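Local structure of putative metallopeptidase (Shewanella baltica OS155, 3IEH) at the zinc ion site. The protein probably acts as a zinc-dependent hydrolase of the peptidase M14 (metallocarboxypeptidase) family. Sequence-based numbering; all coordinates share one arbitrary frame.

The zinc ion site. Residues 76, 79, 119, 126, 168, 170-171, 246. With ZN (zinc ion), chain B.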
loop_
_atom_site.group_PDB
_atom_site.type_symbol
_atom_site.label_atom_id
_atom_site.label_comp_id
_atom_site.label_asym_id
_atom_site.label_seq_id
_atom_site.Cartn_x
_atom_site.Cartn_y
_atom_site.Cartn_z
ATOM N N HIS A 76 1.758 -3.134 7.478
ATOM C CA HIS A 76 1.418 -4.082 8.523
ATOM C C HIS A 76 1.837 -5.472 8.108
ATOM O O HIS A 76 1.396 -5.953 7.068
ATOM C CB HIS A 76 -0.071 -4.018 8.809
ATOM C CG HIS A 76 -0.512 -2.697 9.349
ATOM N ND1 HIS A 76 -1.605 -2.021 8.862
ATOM C CD2 HIS A 76 0.016 -1.912 10.314
ATOM C CE1 HIS A 76 -1.748 -0.884 9.521
ATOM N NE2 HIS A 76 -0.772 -0.792 10.404
ATOM N N GLU A 79 -0.317 -8.423 6.705
ATOM C CA GLU A 79 -1.096 -8.125 5.518
ATOM C C GLU A 79 -0.223 -8.355 4.297
ATOM O O GLU A 79 -0.005 -7.455 3.479
ATOM C CB GLU A 79 -1.571 -6.693 5.631
ATOM C CG GLU A 79 -2.329 -6.477 6.958
ATOM C CD GLU A 79 -2.779 -5.056 7.178
ATOM O OE1 GLU A 79 -2.510 -4.163 6.310
ATOM O OE2 GLU A 79 -3.401 -4.834 8.237
ATOM N N ARG A 119 1.586 -7.589 12.634
ATOM C CA ARG A 119 1.206 -6.227 12.316
ATOM C C ARG A 119 2.252 -5.157 12.627
ATOM O O ARG A 119 2.627 -4.347 11.774
ATOM C CB ARG A 119 -0.066 -5.933 13.105
ATOM C CG ARG A 119 -0.694 -4.650 12.796
ATOM C CD ARG A 119 -2.020 -4.586 13.501
ATOM N NE ARG A 119 -2.773 -3.458 13.000
ATOM C CZ ARG A 119 -3.485 -3.477 11.879
ATOM N NH1 ARG A 119 -3.537 -4.574 11.134
ATOM N NH2 ARG A 119 -4.144 -2.384 11.499
ATOM N N ASN A 126 3.530 0.909 15.190
ATOM C CA ASN A 126 2.597 0.762 14.068
ATOM C C ASN A 126 3.042 1.687 12.959
ATOM O O ASN A 126 2.810 2.900 13.031
ATOM C CB ASN A 126 1.166 1.117 14.484
ATOM C CG ASN A 126 0.152 0.957 13.336
ATOM O OD1 ASN A 126 0.513 0.701 12.165
ATOM N ND2 ASN A 126 -1.125 1.120 13.668
ATOM N N THR A 168 -2.485 2.624 -1.359
ATOM C CA THR A 168 -1.803 1.810 -0.366
ATOM C C THR A 168 -2.591 0.495 -0.216
ATOM O O THR A 168 -3.809 0.525 -0.094
ATOM C CB THR A 168 -1.614 2.552 0.980
ATOM O OG1 THR A 168 -0.736 1.774 1.798
ATOM C CG2 THR A 168 -2.938 2.748 1.703
ATOM N N HIS A 170 -3.603 -2.689 1.809
ATOM C CA HIS A 170 -3.676 -3.272 3.133
ATOM C C HIS A 170 -4.554 -4.492 3.111
ATOM O O HIS A 170 -5.178 -4.824 2.085
ATOM C CB HIS A 170 -4.232 -2.253 4.114
ATOM C CG HIS A 170 -3.268 -1.153 4.439
ATOM N ND1 HIS A 170 -2.615 -1.072 5.643
ATOM C CD2 HIS A 170 -2.802 -0.127 3.695
ATOM C CE1 HIS A 170 -1.824 -0.018 5.648
ATOM N NE2 HIS A 170 -1.919 0.574 4.477
ATOM N N GLU A 171 -4.544 -5.202 4.228
ATOM C CA GLU A 171 -5.432 -6.336 4.422
ATOM C C GLU A 171 -6.041 -6.272 5.810
ATOM O O GLU A 171 -5.481 -5.673 6.699
ATOM C CB GLU A 171 -4.703 -7.648 4.256
ATOM C CG GLU A 171 -4.034 -7.860 2.944
ATOM C CD GLU A 171 -3.964 -9.338 2.621
ATOM O OE1 GLU A 171 -2.986 -9.966 3.027
ATOM O OE2 GLU A 171 -4.919 -9.908 2.046
ATOM N N GLU A 246 -8.528 -2.750 1.221
ATOM C CA GLU A 246 -8.461 -3.743 2.292
ATOM C C GLU A 246 -9.033 -5.066 1.763
ATOM O O GLU A 246 -10.235 -5.211 1.629
ATOM C CB GLU A 246 -9.274 -3.253 3.501
ATOM C CG GLU A 246 -8.718 -1.989 4.138
ATOM C CD GLU A 246 -7.583 -2.242 5.127
ATOM O OE1 GLU A 246 -7.260 -3.406 5.493
ATOM O OE2 GLU A 246 -7.015 -1.237 5.559
HETATM ZN ZN ZN B . -3.250 -2.448 7.580
HETATM O O HOH W 1 -5.447 -1.776 7.770
#
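A catalytic site is the best reading of this zinc centre: a water joins the protein ligands in the observed shell, and a carboxylate reaches that water without touching the metal. His76 and Glu79 supply the HXXE part of the M14 zinc motif, and His170, from strand 165-172, completes it. Both imidazoles bind through ND1, at 2.1 Å from His76 ND1 to ZN and 2.5 Å from His170 ND1. Glu79, its side chain straight through CG (chi2 177°), binds through both carboxylate oxygens, OE1 at 2.3 Å from ZN being slightly nearer than OE2. With water 1, at 2.3 Å from ZN, the observed donors form neither a clean square pyramid nor a clean trigonal bipyramid. The ion is poorly ordered, so bond lengths are approximate, and further weak ligands may be unseen.

A second shell sets the ligands. His76 NE2 donates to Asn126 OD1 (2.6 Å, 144° at H), nearly within the ring plane although above the amide carbonyl plane, which, with the ND1-zinc bond, should restrain the imidazole's rotation. The backbone amide N of Glu171 donates almost straight (171° at H) to Glu79 OE1 from above the carboxylate plane. Arg119 NH1 forms a salt bridge to Glu79 OE2 (2.9 Å), while NH2 lies over one face of the His76 ring, toward its rim. Glu246, its OE2 2.8 Å from water 1, corresponds to the M14 catalytic glutamate, expected to act as general base and proton shuttle. The zinc and Glu246 would together polarise this water, probably readying it for hydrolytic attack.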